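Local coordinates for methylocystis parvus OBBP MbnE (Methylocystis parvus OBBP, PDB 5ICQ), which probably binds the copper-chelating peptide methanobactin in the periplasm as the solute-binding partner of a transport system, at residues Lys319-Phe324 with Val567-His572; Tyr360-Ser365 with Trp403-Ser408; Lys364-Glu369 with Ala556-Leu561. All blocks are in the same frame, centred on the assembly; numbering follows the deposited sequence.

How the interactions relate
All three contacts gather on the same side of the chain's centre. Interactions 1 and 3 are buried, whereas interaction 2 lies nearer the surface and is partly open to solvent. Interaction 1 pairs two strands of a mixed sheet; interaction 2 joins the neighbouring strand 361-362 to an irregular proline-containing segment; interaction 3 sets the loop that follows this strand against helix 547-563, which leads into strand 567-572. Chemistry changes accordingly: backbone bonds and apolar packing in the first, water bridges and a guanidinium over a proline in the second, a buried aspartate among aromatic rings in the third. His572, bonded to Thr363 and Glu369, ties 567-572 to both other contacts.

Interaction 1 of 3, residues Lys319-Phe324 with Val567-His572; sequences KGLNGF and VVPLFH
Lys319 lays the start of its side chain over one face of the His572 ring. Its CB makes a CH-pi contact, 3.6 Å from the centroid of the His572 ring and nearer the rim than the centre; CG follows at 3.7 Å from His572 CD2, and CD still grazes CD2. The chain is bent at chi2 (-72°) and chi4, and its end leads away, where NZ bonds to Asn317 O. The ring edge is fixed by ND1 to Thr363 and NE2 to Glu369. With an alanine at His572, Thr363 OG1 and Glu369 OE1 would probably each lose this partner, and the methylenes of Lys319 the ring face they lie on. Further along, strands 322-324 and 567-569 run antiparallel within a mixed sheet of the solute-binding fold. Phe324 and Val568 form a hydrogen-bonded pair, with Val568 N 2.7 Å from Phe324 O and Phe324 N 3.0 Å from Val568 O. Gly323 faces Pro569 in a non-hydrogen-bonded pair; a CB on the glycine would clash with Val568 O. Leu570 N reaches Asn322 O at 2.8 Å, while Leu570 CD2 packs 3.8 Å from Phe324 CE2. On the other side of the strands, Leu321 CD2 lies 3.8 Å from Val567 CG2. Where the backbones separate, one water accepts from Asn322 ND2, whose OD1 is bonded to Gln498 NE2, and donates to Phe571 O.

Interaction 2 of 3, residues Tyr360-Ser365 with Trp403-Ser408; sequences YTRTKS and WRPPVS
Pro405 fits between the side chains of Arg362 and Lys364. Its CB sits over one face of the Arg362 guanidinium, 3.4 Å from NH1 and offset toward the rim, and its CD packs 3.8 Å from Lys364 CG. Arg362 has its CG anti to the backbone N (chi1 -167°) and its chain bent at chi2, which turns the guanidinium back along Pro405. Between Arg362 and Lys364, Pro405 CG comes within 3.5 Å of Thr363 O, a buried carbonyl with no polar partner in the model. At the guanidinium edge two waters lie in its plane, one of them 2.8 Å from Arg362 NH1 and also 2.8 Å from Pro406 O. A third water donates to Lys364 O at 2.7 Å and, weakly, to Trp403 O. Lys364 O also faces the edge of the Trp403 ring. The contact thus joins strand 361-362, an edge of the mixed sheet, to an extended segment between helices 396-399 and 415-427 that forms no strand pairing with it. Farther out, Pro569 O accepts from Arg362 NH2, holding the plane that Pro405 covers, and Trp403 rests on Glu397 and Ile398 of helix 396-399.

Interaction 3 of 3, residues Lys364-Glu369 with Ala556-Leu561; sequences KSFFDE and AYDRVL
Ser365 and Phe366 grip the carboxylate of Asp558 with two hydrogen bonds. Ser365 OG donates to Asp558 OD2 at 2.6 Å, approaching from above the carboxylate plane, 36° out of it. Phe366 N donates a hydrogen bond to Asp558 OD1 at 3.0 Å, on the syn side and more nearly in plane. Asp558 CG points opposite its own N, chi1 -165°, which swings the acid off the helix toward the loop. Ser374 OG supplies a further bond to OD2, so this buried acid has hydroxyl and amide donors around it, an environment that would be expected to stabilise its negative charge.

Bonds within the loop set up these donors. Ser365 OG accepts from Phe367 N at 2.9 Å, an ST turn, and thereby both gives and receives a hydrogen bond. Nearby, Asp368 OD2 takes the N-H of Lys364 from farther above the carboxylate plane than Ser365 OG meets that of Asp558. The turn brings the loop after strand 361-362 against helix 547-563, the helix that precedes strand 567-572 of the mixed sheet in this solute-binding protein.

Apolar contacts lie beside the polar ones. Leu561 CD1 sits over one face of the Phe366 ring, 4.0 Å from its centroid in a CH-pi contact, and Leu561 CB meets Phe366 CE1 at 3.7 Å. Asp558 OD1 lies in plane at the edge of the same ring, the ring and carboxylate planes standing 87° apart. Trp513 also meets Phe366, its ring nearly perpendicular. One turn of helix before Leu561, Tyr557 turns its CD2 to Phe367 CE2 at 4.0 Å, the two side chains crossing at about a right angle, while its hydroxyl bonds to Gln509.

Interaction 1 of 3, residues Lys319-Phe324 with Val567-His572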
loop_
_atom_site.group_PDB
_atom_site.type_symbol
_atom_site.label_atom_id
_atom_site.label_comp_id
_atom_site.label_asym_id
_atom_site.label_seq_id
_atom_site.Cartn_x
_atom_site.Cartn_y
_atom_site.Cartn_z
ATOM N N LYS A 319 6.273 -6.705 3.247
ATOM C CA LYS A 319 5.703 -6.284 4.519
ATOM C C LYS A 319 6.465 -5.073 5.041
ATOM O O LYS A 319 7.570 -4.761 4.579
ATOM C CB LYS A 319 5.766 -7.414 5.550
ATOM C CG LYS A 319 5.080 -8.711 5.111
ATOM C CD LYS A 319 3.568 -8.544 5.131
ATOM C CE LYS A 319 2.868 -9.811 4.676
ATOM N NZ LYS A 319 3.332 -10.231 3.320
ATOM N N GLY A 320 5.876 -4.409 6.031
ATOM C CA GLY A 320 6.474 -3.209 6.596
ATOM C C GLY A 320 6.095 -1.986 5.777
ATOM O O GLY A 320 5.349 -2.109 4.809
ATOM N N LEU A 321 6.577 -0.804 6.162
ATOM C CA LEU A 321 7.314 -0.611 7.411
ATOM C C LEU A 321 6.662 0.539 8.184
ATOM O O LEU A 321 6.415 1.616 7.622
ATOM C CB LEU A 321 8.801 -0.303 7.151
ATOM C CG LEU A 321 9.698 0.020 8.374
ATOM C CD1 LEU A 321 11.159 -0.361 8.107
ATOM C CD2 LEU A 321 9.620 1.508 8.780
ATOM N N ASN A 322 6.373 0.290 9.457
ATOM C CA ASN A 322 6.024 1.308 10.437
ATOM C C ASN A 322 7.180 1.431 11.418
ATOM O O ASN A 322 7.921 0.469 11.633
ATOM C CB ASN A 322 4.765 0.942 11.238
ATOM C CG ASN A 322 3.586 0.616 10.371
ATOM O OD1 ASN A 322 3.387 1.222 9.320
ATOM N ND2 ASN A 322 2.777 -0.342 10.816
ATOM N N GLY A 323 7.327 2.599 12.031
ATOM C CA GLY A 323 8.417 2.731 12.988
ATOM C C GLY A 323 8.357 4.034 13.747
ATOM O O GLY A 323 7.612 4.953 13.393
ATOM N N PHE A 324 9.163 4.100 14.814
ATOM C CA PHE A 324 9.450 5.373 15.462
ATOM C C PHE A 324 10.340 6.201 14.548
ATOM O O PHE A 324 11.454 5.781 14.226
ATOM C CB PHE A 324 10.163 5.169 16.806
ATOM C CG PHE A 324 9.310 4.557 17.887
ATOM C CD1 PHE A 324 8.323 5.308 18.528
ATOM C CD2 PHE A 324 9.538 3.254 18.304
ATOM C CE1 PHE A 324 7.543 4.748 19.545
ATOM C CE2 PHE A 324 8.784 2.696 19.332
ATOM C CZ PHE A 324 7.780 3.453 19.953
ATOM N N VAL A 567 14.462 5.583 11.129
ATOM C CA VAL A 567 13.315 5.037 11.841
ATOM C C VAL A 567 13.825 3.932 12.752
ATOM O O VAL A 567 14.878 3.338 12.508
ATOM C CB VAL A 567 12.224 4.476 10.891
ATOM C CG1 VAL A 567 11.806 5.503 9.869
ATOM C CG2 VAL A 567 12.737 3.245 10.184
ATOM N N VAL A 568 13.085 3.679 13.827
ATOM C CA VAL A 568 13.231 2.447 14.595
ATOM C C VAL A 568 12.126 1.512 14.127
ATOM O O VAL A 568 10.946 1.764 14.431
ATOM C CB VAL A 568 13.145 2.692 16.106
ATOM C CG1 VAL A 568 13.356 1.366 16.873
ATOM C CG2 VAL A 568 14.185 3.717 16.528
ATOM N N PRO A 569 12.432 0.461 13.374
ATOM C CA PRO A 569 11.364 -0.338 12.764
ATOM C C PRO A 569 10.539 -1.010 13.844
ATOM O O PRO A 569 11.072 -1.458 14.863
ATOM C CB PRO A 569 12.117 -1.369 11.914
ATOM C CG PRO A 569 13.539 -0.906 11.869
ATOM C CD PRO A 569 13.769 -0.095 13.112
ATOM N N LEU A 570 9.230 -1.082 13.605
ATOM C CA LEU A 570 8.334 -1.758 14.531
ATOM C C LEU A 570 8.074 -3.183 14.036
ATOM O O LEU A 570 9.010 -3.987 13.984
ATOM C CB LEU A 570 7.049 -0.944 14.719
ATOM C CG LEU A 570 7.301 0.285 15.616
ATOM C CD1 LEU A 570 6.115 1.242 15.611
ATOM C CD2 LEU A 570 7.629 -0.139 17.054
ATOM N N PHE A 571 6.841 -3.524 13.671
ATOM C CA PHE A 571 6.514 -4.943 13.508
ATOM C C PHE A 571 5.284 -5.106 12.621
ATOM O O PHE A 571 4.550 -4.150 12.362
ATOM C CB PHE A 571 6.292 -5.593 14.875
ATOM C CG PHE A 571 5.442 -4.761 15.796
ATOM C CD1 PHE A 571 4.066 -4.864 15.771
ATOM C CD2 PHE A 571 6.030 -3.864 16.678
ATOM C CE1 PHE A 571 3.279 -4.088 16.616
ATOM C CE2 PHE A 571 5.251 -3.090 17.524
ATOM C CZ PHE A 571 3.880 -3.201 17.493
ATOM N N HIS A 572 5.060 -6.346 12.170
ATOM C CA HIS A 572 3.977 -6.636 11.243
ATOM C C HIS A 572 3.516 -8.070 11.459
ATOM O O HIS A 572 4.177 -8.860 12.131
ATOM C CB HIS A 572 4.418 -6.415 9.788
ATOM C CG HIS A 572 5.518 -7.335 9.353
ATOM N ND1 HIS A 572 6.854 -7.009 9.468
ATOM C CD2 HIS A 572 5.478 -8.577 8.811
ATOM C CE1 HIS A 572 7.591 -8.011 9.019
ATOM N NE2 HIS A 572 6.781 -8.977 8.615
HETATM O O HOH W 1 6.142 -2.541 10.274
HETATM O O HOH W 2 4.196 -1.700 13.441
#

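Interaction 2 of 3, residues Tyr360-Ser365 with Trp403-Ser408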
loop_
_atom_site.group_PDB
_atom_site.type_symbol
_atom_site.label_atom_id
_atom_site.label_comp_id
_atom_site.label_asym_id
_atom_site.label_seq_id
_atom_site.Cartn_x
_atom_site.Cartn_y
_atom_site.Cartn_z
ATOM N N TYR A 360 3.044 -11.022 16.370
ATOM C CA TYR A 360 3.709 -10.206 15.370
ATOM C C TYR A 360 5.152 -10.646 15.162
ATOM O O TYR A 360 5.710 -11.437 15.923
ATOM C CB TYR A 360 3.662 -8.739 15.770
ATOM C CG TYR A 360 2.309 -8.094 15.598
ATOM C CD1 TYR A 360 1.558 -8.289 14.453
ATOM C CD2 TYR A 360 1.797 -7.260 16.584
ATOM C CE1 TYR A 360 0.328 -7.660 14.286
ATOM C CE2 TYR A 360 0.579 -6.632 16.427
ATOM C CZ TYR A 360 -0.151 -6.834 15.290
ATOM O OH TYR A 360 -1.362 -6.189 15.161
ATOM N N THR A 361 5.760 -10.108 14.102
ATOM C CA THR A 361 7.165 -10.351 13.816
ATOM C C THR A 361 7.855 -9.013 13.567
ATOM O O THR A 361 7.247 -8.081 13.033
ATOM C CB THR A 361 7.328 -11.309 12.603
ATOM O OG1 THR A 361 8.718 -11.594 12.393
ATOM C CG2 THR A 361 6.778 -10.690 11.364
ATOM N N ARG A 362 9.117 -8.907 13.983
ATOM C CA ARG A 362 9.832 -7.641 13.823
ATOM C C ARG A 362 9.969 -7.292 12.347
ATOM O O ARG A 362 10.262 -8.155 11.518
ATOM C CB ARG A 362 11.222 -7.724 14.461
ATOM C CG ARG A 362 11.918 -6.350 14.616
ATOM C CD ARG A 362 11.310 -5.556 15.806
ATOM N NE ARG A 362 11.745 -4.155 15.824
ATOM C CZ ARG A 362 12.841 -3.711 16.446
ATOM N NH1 ARG A 362 13.618 -4.549 17.125
ATOM N NH2 ARG A 362 13.159 -2.424 16.386
ATOM N N THR A 363 9.746 -6.015 12.017
ATOM C CA THR A 363 10.037 -5.519 10.676
ATOM C C THR A 363 11.532 -5.232 10.530
ATOM O O THR A 363 12.113 -4.475 11.320
ATOM C CB THR A 363 9.212 -4.266 10.391
ATOM O OG1 THR A 363 7.821 -4.601 10.485
ATOM C CG2 THR A 363 9.509 -3.740 8.977
ATOM N N LYS A 364 12.160 -5.845 9.522
ATOM C CA LYS A 364 13.612 -5.773 9.372
ATOM C C LYS A 364 14.055 -5.034 8.123
ATOM O O LYS A 364 15.262 -4.897 7.902
ATOM C CB LYS A 364 14.212 -7.192 9.364
ATOM C CG LYS A 364 13.821 -8.013 10.579
ATOM C CD LYS A 364 14.761 -9.191 10.818
ATOM C CE LYS A 364 14.498 -10.336 9.868
ATOM N NZ LYS A 364 15.168 -11.587 10.343
ATOM N N SER A 365 13.122 -4.554 7.307
ATOM C CA SER A 365 13.446 -4.016 5.996
ATOM C C SER A 365 12.292 -3.126 5.572
ATOM O O SER A 365 11.164 -3.296 6.044
ATOM C CB SER A 365 13.674 -5.158 4.985
ATOM O OG SER A 365 13.579 -4.709 3.645
ATOM N N TRP A 403 22.987 -7.419 9.253
ATOM C CA TRP A 403 22.288 -6.559 10.196
ATOM C C TRP A 403 20.824 -6.963 10.347
ATOM O O TRP A 403 20.170 -7.386 9.391
ATOM C CB TRP A 403 22.370 -5.093 9.751
ATOM C CG TRP A 403 21.680 -4.152 10.698
ATOM C CD1 TRP A 403 22.224 -3.562 11.815
ATOM C CD2 TRP A 403 20.320 -3.703 10.629
ATOM N NE1 TRP A 403 21.281 -2.765 12.434
ATOM C CE2 TRP A 403 20.106 -2.837 11.728
ATOM C CE3 TRP A 403 19.262 -3.938 9.739
ATOM C CZ2 TRP A 403 18.881 -2.209 11.958
ATOM C CZ3 TRP A 403 18.046 -3.309 9.970
ATOM C CH2 TRP A 403 17.864 -2.462 11.073
ATOM N N ARG A 404 20.312 -6.805 11.566
ATOM C CA ARG A 404 18.900 -6.911 11.896
ATOM C C ARG A 404 18.631 -5.917 13.013
ATOM O O ARG A 404 19.558 -5.573 13.757
ATOM C CB ARG A 404 18.527 -8.327 12.365
ATOM C CG ARG A 404 19.226 -8.689 13.681
ATOM C CD ARG A 404 18.897 -10.089 14.195
ATOM N NE ARG A 404 19.667 -10.387 15.402
ATOM C CZ ARG A 404 19.602 -11.530 16.080
ATOM N NH1 ARG A 404 18.792 -12.496 15.678
ATOM N NH2 ARG A 404 20.348 -11.698 17.166
ATOM N N PRO A 405 17.393 -5.447 13.172
ATOM C CA PRO A 405 17.057 -4.696 14.380
ATOM C C PRO A 405 17.417 -5.526 15.596
ATOM O O PRO A 405 17.135 -6.731 15.625
ATOM C CB PRO A 405 15.537 -4.487 14.267
ATOM C CG PRO A 405 15.253 -4.586 12.799
ATOM C CD PRO A 405 16.212 -5.646 12.309
ATOM N N PRO A 406 18.099 -4.940 16.576
ATOM C CA PRO A 406 18.615 -5.730 17.696
ATOM C C PRO A 406 17.522 -6.534 18.379
ATOM O O PRO A 406 16.388 -6.078 18.541
ATOM C CB PRO A 406 19.208 -4.667 18.623
ATOM C CG PRO A 406 19.661 -3.600 17.678
ATOM C CD PRO A 406 18.624 -3.563 16.584
ATOM N N VAL A 407 17.869 -7.767 18.725
ATOM C CA VAL A 407 16.990 -8.672 19.449
ATOM C C VAL A 407 17.402 -8.650 20.914
ATOM O O VAL A 407 18.586 -8.805 21.239
ATOM C CB VAL A 407 17.061 -10.096 18.872
ATOM C CG1 VAL A 407 16.126 -11.027 19.630
ATOM C CG2 VAL A 407 16.715 -10.088 17.381
ATOM N N SER A 408 16.439 -8.447 21.795
ATOM C CA SER A 408 16.734 -8.438 23.218
ATOM C C SER A 408 16.525 -9.830 23.804
ATOM O O SER A 408 15.895 -10.697 23.194
ATOM C CB SER A 408 15.841 -7.437 23.946
ATOM O OG SER A 408 14.525 -7.951 24.018
HETATM O O HOH W 3 13.717 -7.569 17.393
HETATM O O HOH W 4 15.615 -3.349 18.757
HETATM O O HOH W 5 17.619 -6.141 7.430
#

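Interaction 3 of 3, residues Lys364-Glu369 with Ala556-Leu561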
loop_
_atom_site.group_PDB
_atom_site.type_symbol
_atom_site.label_atom_id
_atom_site.label_comp_id
_atom_site.label_asym_id
_atom_site.label_seq_id
_atom_site.Cartn_x
_atom_site.Cartn_y
_atom_site.Cartn_z
ATOM N N LYS A 364 12.160 -5.845 9.522
ATOM C CA LYS A 364 13.612 -5.773 9.372
ATOM C C LYS A 364 14.055 -5.034 8.123
ATOM O O LYS A 364 15.262 -4.897 7.902
ATOM C CB LYS A 364 14.212 -7.192 9.364
ATOM C CG LYS A 364 13.821 -8.013 10.579
ATOM C CD LYS A 364 14.761 -9.191 10.818
ATOM C CE LYS A 364 14.498 -10.336 9.868
ATOM N NZ LYS A 364 15.168 -11.587 10.343
ATOM N N SER A 365 13.122 -4.554 7.307
ATOM C CA SER A 365 13.446 -4.016 5.996
ATOM C C SER A 365 12.292 -3.126 5.572
ATOM O O SER A 365 11.164 -3.296 6.044
ATOM C CB SER A 365 13.674 -5.158 4.985
ATOM O OG SER A 365 13.579 -4.709 3.645
ATOM N N PHE A 366 12.585 -2.160 4.700
ATOM C CA PHE A 366 11.500 -1.386 4.108
ATOM C C PHE A 366 10.703 -2.184 3.088
ATOM O O PHE A 366 9.629 -1.733 2.685
ATOM C CB PHE A 366 12.044 -0.100 3.470
ATOM C CG PHE A 366 12.398 0.942 4.483
ATOM C CD1 PHE A 366 13.653 0.961 5.069
ATOM C CD2 PHE A 366 11.437 1.855 4.909
ATOM C CE1 PHE A 366 13.963 1.908 6.058
ATOM C CE2 PHE A 366 11.740 2.801 5.870
ATOM C CZ PHE A 366 13.004 2.829 6.442
ATOM N N PHE A 367 11.193 -3.353 2.677
ATOM C CA PHE A 367 10.472 -4.247 1.769
ATOM C C PHE A 367 10.590 -5.666 2.319
ATOM O O PHE A 367 11.100 -6.575 1.670
ATOM C CB PHE A 367 11.017 -4.128 0.342
ATOM C CG PHE A 367 10.962 -2.735 -0.187
ATOM C CD1 PHE A 367 9.822 -2.267 -0.828
ATOM C CD2 PHE A 367 12.026 -1.865 0.008
ATOM C CE1 PHE A 367 9.758 -0.968 -1.285
ATOM C CE2 PHE A 367 11.969 -0.564 -0.451
ATOM C CZ PHE A 367 10.832 -0.114 -1.093
ATOM N N ASP A 368 10.097 -5.854 3.543
ATOM C CA ASP A 368 10.430 -7.048 4.310
ATOM C C ASP A 368 9.712 -8.281 3.758
ATOM O O ASP A 368 8.651 -8.186 3.134
ATOM C CB ASP A 368 10.068 -6.839 5.788
ATOM C CG ASP A 368 10.900 -7.692 6.718
ATOM O OD1 ASP A 368 11.851 -8.334 6.244
ATOM O OD2 ASP A 368 10.612 -7.707 7.933
ATOM N N GLU A 369 10.316 -9.447 4.001
ATOM C CA GLU A 369 9.747 -10.745 3.631
ATOM C C GLU A 369 9.423 -10.810 2.140
ATOM O O GLU A 369 8.329 -11.207 1.732
ATOM C CB GLU A 369 8.506 -11.050 4.475
ATOM C CG GLU A 369 8.768 -11.054 5.966
ATOM C CD GLU A 369 7.703 -11.830 6.716
ATOM O OE1 GLU A 369 7.184 -11.316 7.725
ATOM O OE2 GLU A 369 7.378 -12.958 6.282
ATOM N N ALA A 556 19.541 -2.305 -3.070
ATOM C CA ALA A 556 20.528 -1.282 -2.718
ATOM C C ALA A 556 19.863 -0.088 -2.043
ATOM O O ALA A 556 20.399 0.480 -1.085
ATOM C CB ALA A 556 21.297 -0.830 -3.961
ATOM N N TYR A 557 18.705 0.322 -2.553
ATOM C CA TYR A 557 17.933 1.398 -1.935
ATOM C C TYR A 557 17.570 1.064 -0.486
ATOM O O TYR A 557 17.707 1.903 0.416
ATOM C CB TYR A 557 16.689 1.631 -2.798
ATOM C CG TYR A 557 15.643 2.588 -2.268
ATOM C CD1 TYR A 557 15.951 3.908 -1.985
ATOM C CD2 TYR A 557 14.330 2.176 -2.113
ATOM C CE1 TYR A 557 14.968 4.789 -1.531
ATOM C CE2 TYR A 557 13.342 3.049 -1.676
ATOM C CZ TYR A 557 13.674 4.352 -1.381
ATOM O OH TYR A 557 12.697 5.234 -0.928
ATOM N N ASP A 558 17.113 -0.166 -0.244
ATOM C CA ASP A 558 16.810 -0.627 1.111
ATOM C C ASP A 558 18.020 -0.453 2.025
ATOM O O ASP A 558 17.899 0.071 3.139
ATOM C CB ASP A 558 16.371 -2.101 1.057
ATOM C CG ASP A 558 15.692 -2.589 2.349
ATOM O OD1 ASP A 558 14.984 -1.796 3.000
ATOM O OD2 ASP A 558 15.854 -3.791 2.702
ATOM N N ARG A 559 19.202 -0.871 1.555
ATOM C CA ARG A 559 20.416 -0.734 2.363
ATOM C C ARG A 559 20.703 0.717 2.718
ATOM O O ARG A 559 21.136 1.008 3.838
ATOM C CB ARG A 559 21.626 -1.331 1.633
ATOM C CG ARG A 559 21.382 -2.768 1.175
ATOM C CD ARG A 559 22.650 -3.479 0.706
ATOM N NE ARG A 559 22.254 -4.654 -0.069
ATOM C CZ ARG A 559 22.193 -5.883 0.421
ATOM N NH1 ARG A 559 22.491 -6.078 1.704
ATOM N NH2 ARG A 559 21.795 -6.890 -0.348
ATOM N N VAL A 560 20.510 1.635 1.767
ATOM C CA VAL A 560 20.783 3.047 2.048
ATOM C C VAL A 560 19.791 3.596 3.067
ATOM O O VAL A 560 20.174 4.300 4.009
ATOM C CB VAL A 560 20.768 3.863 0.743
ATOM C CG1 VAL A 560 20.871 5.357 1.042
ATOM C CG2 VAL A 560 21.923 3.428 -0.186
ATOM N N LEU A 561 18.504 3.285 2.904
ATOM C CA LEU A 561 17.513 3.738 3.881
ATOM C C LEU A 561 17.819 3.194 5.267
ATOM O O LEU A 561 17.794 3.934 6.258
ATOM C CB LEU A 561 16.114 3.302 3.455
ATOM C CG LEU A 561 15.493 3.989 2.240
ATOM C CD1 LEU A 561 14.075 3.435 2.024
ATOM C CD2 LEU A 561 15.459 5.508 2.453
#